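Local coordinates for protein malonyl CoA reductase (malonate semialdehyde-forming) (Sulfolobus tokodaii, PDB 2EP5) that probably reduces malonyl-CoA to malonate semialdehyde with NADPH, as a member of the aspartate-semialdehyde dehydrogenase family, at residues A[164-168]-A[226-230]. Residues are numbered along the deposited sequence; the frame is centred on the assembly and turned at random.
Sequences IEIAT and PANLD
Leu229 reaches out of the 226-230 loop and sets one methyl, CD2, against the short helix 164-168, where it meets the methyl of Ala167 (CB to CD2, 3.8 Å) and the tip of Ile164 (CD1 to CD2, 4.1 Å). Its CG stands anti to the carbonyl carbon (chi1 -65°), a turn that brings the branched end closer to the helix than its CB bond alone would lead. The Ile164 side chain crosses that of Leu229 at about a right angle, and its CD1 also meets CB of Ala227; branched apolar chains suit such methyl-to-methyl packing. Alanine suits position 167 because its small methyl lets the leucine come close to the helix backbone, with CD2 3.6 Å from Ala167 O.

Thr168 meets Asn228, chiefly its backbone oxygen. Its CA lies 3.4 Å from Asn228 O in a CA-H...O contact, while its CG2 is 4.2 Å from CB of Asn228. Threonine fits because its hydroxyl can turn back into its own helix as its methyl faces the loop: OG1 donates to Ile164 O at 2.8 Å, tilted 30° from the carbonyl plane, and Thr168 N bonds to the same oxygen from the opposite face. Replacing Thr168 with an alanine is likely to cost Ile164 O one of its two donors and leave a gap beside Asn228 where CG2 packs. Asn228 is exposed, which suits its polar amide.

Ile172 touches both Ala167 and Leu229, and Asp230 OD1 forms a salt bridge with Lys171. This surface packing, away from the predicted active-site residues, joins the helix preceding strand 171-178 to the loop entering its parallel neighbour, strand 230-237, in the mixed sheet of the semialdehyde dehydrogenase dimerisation domain.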
loop_
_atom_site.group_PDB
_atom_site.type_symbol
_atom_site.label_atom_id
_atom_site.label_comp_id
_atom_site.label_asym_id
_atom_site.label_seq_id
_atom_site.Cartn_x
_atom_site.Cartn_y
_atom_site.Cartn_z
ATOM N N ILE A 164 -31.815 6.607 18.688
ATOM C CA ILE A 164 -32.523 5.350 18.870
ATOM C C ILE A 164 -34.001 5.384 18.487
ATOM O O ILE A 164 -34.536 4.382 18.022
ATOM C CB ILE A 164 -32.378 4.841 20.332
ATOM C CG1 ILE A 164 -33.008 3.454 20.463
ATOM C CG2 ILE A 164 -33.024 5.819 21.304
ATOM C CD1 ILE A 164 -32.369 2.406 19.578
ATOM N N GLU A 165 -34.670 6.520 18.656
ATOM C CA GLU A 165 -36.085 6.555 18.311
ATOM C C GLU A 165 -36.341 6.490 16.805
ATOM O O GLU A 165 -37.386 6.007 16.370
ATOM C CB GLU A 165 -36.778 7.791 18.885
ATOM C CG GLU A 165 -38.279 7.556 19.016
ATOM C CD GLU A 165 -39.126 8.763 18.654
ATOM O OE1 GLU A 165 -39.022 9.793 19.359
ATOM O OE2 GLU A 165 -39.897 8.669 17.665
ATOM N N ILE A 166 -35.392 6.981 16.014
ATOM C CA ILE A 166 -35.528 6.948 14.562
ATOM C C ILE A 166 -35.127 5.562 14.067
ATOM O O ILE A 166 -35.844 4.938 13.278
ATOM C CB ILE A 166 -34.617 7.987 13.892
ATOM C CG1 ILE A 166 -34.966 9.385 14.400
ATOM C CG2 ILE A 166 -34.774 7.919 12.384
ATOM C CD1 ILE A 166 -34.033 10.471 13.888
ATOM N N ALA A 167 -33.980 5.092 14.553
ATOM C CA ALA A 167 -33.440 3.784 14.180
ATOM C C ALA A 167 -34.387 2.637 14.521
ATOM O O ALA A 167 -34.453 1.640 13.802
ATOM C CB ALA A 167 -32.086 3.564 14.866
ATOM N N THR A 168 -35.114 2.776 15.622
ATOM C CA THR A 168 -36.051 1.739 16.043
ATOM C C THR A 168 -37.204 1.574 15.053
ATOM O O THR A 168 -37.712 0.469 14.857
ATOM C CB THR A 168 -36.629 2.047 17.441
ATOM O OG1 THR A 168 -35.610 1.848 18.433
ATOM C CG2 THR A 168 -37.811 1.145 17.740
ATOM N N PRO A 226 -34.270 -5.888 24.739
ATOM C CA PRO A 226 -33.562 -5.626 23.481
ATOM C C PRO A 226 -34.249 -4.572 22.631
ATOM O O PRO A 226 -35.464 -4.619 22.453
ATOM C CB PRO A 226 -33.555 -6.992 22.798
ATOM C CG PRO A 226 -33.568 -7.947 23.954
ATOM C CD PRO A 226 -34.603 -7.317 24.858
ATOM N N ALA A 227 -33.481 -3.618 22.113
ATOM C CA ALA A 227 -34.066 -2.584 21.265
ATOM C C ALA A 227 -34.474 -3.232 19.949
ATOM O O ALA A 227 -33.816 -4.157 19.478
ATOM C CB ALA A 227 -33.062 -1.463 21.005
ATOM N N ASN A 228 -35.566 -2.757 19.363
ATOM C CA ASN A 228 -36.025 -3.313 18.099
ATOM C C ASN A 228 -35.249 -2.698 16.939
ATOM O O ASN A 228 -35.607 -1.631 16.437
ATOM C CB ASN A 228 -37.519 -3.053 17.905
ATOM C CG ASN A 228 -38.042 -3.624 16.596
ATOM O OD1 ASN A 228 -37.621 -3.216 15.504
ATOM N ND2 ASN A 228 -38.961 -4.580 16.697
ATOM N N LEU A 229 -34.182 -3.367 16.521
ATOM C CA LEU A 229 -33.376 -2.865 15.418
ATOM C C LEU A 229 -33.262 -3.900 14.310
ATOM O O LEU A 229 -32.634 -4.950 14.477
ATOM C CB LEU A 229 -31.980 -2.466 15.914
ATOM C CG LEU A 229 -31.924 -1.288 16.896
ATOM C CD1 LEU A 229 -30.523 -1.153 17.442
ATOM C CD2 LEU A 229 -32.359 0.003 16.208
ATOM N N ASP A 230 -33.894 -3.608 13.181
ATOM C CA ASP A 230 -33.845 -4.507 12.048
ATOM C C ASP A 230 -32.702 -4.036 11.158
ATOM O O ASP A 230 -32.898 -3.258 10.227
ATOM C CB ASP A 230 -35.182 -4.481 11.297
ATOM C CG ASP A 230 -35.160 -5.319 10.033
ATOM O OD1 ASP A 230 -34.393 -6.309 9.979
ATOM O OD2 ASP A 230 -35.914 -4.996 9.092
#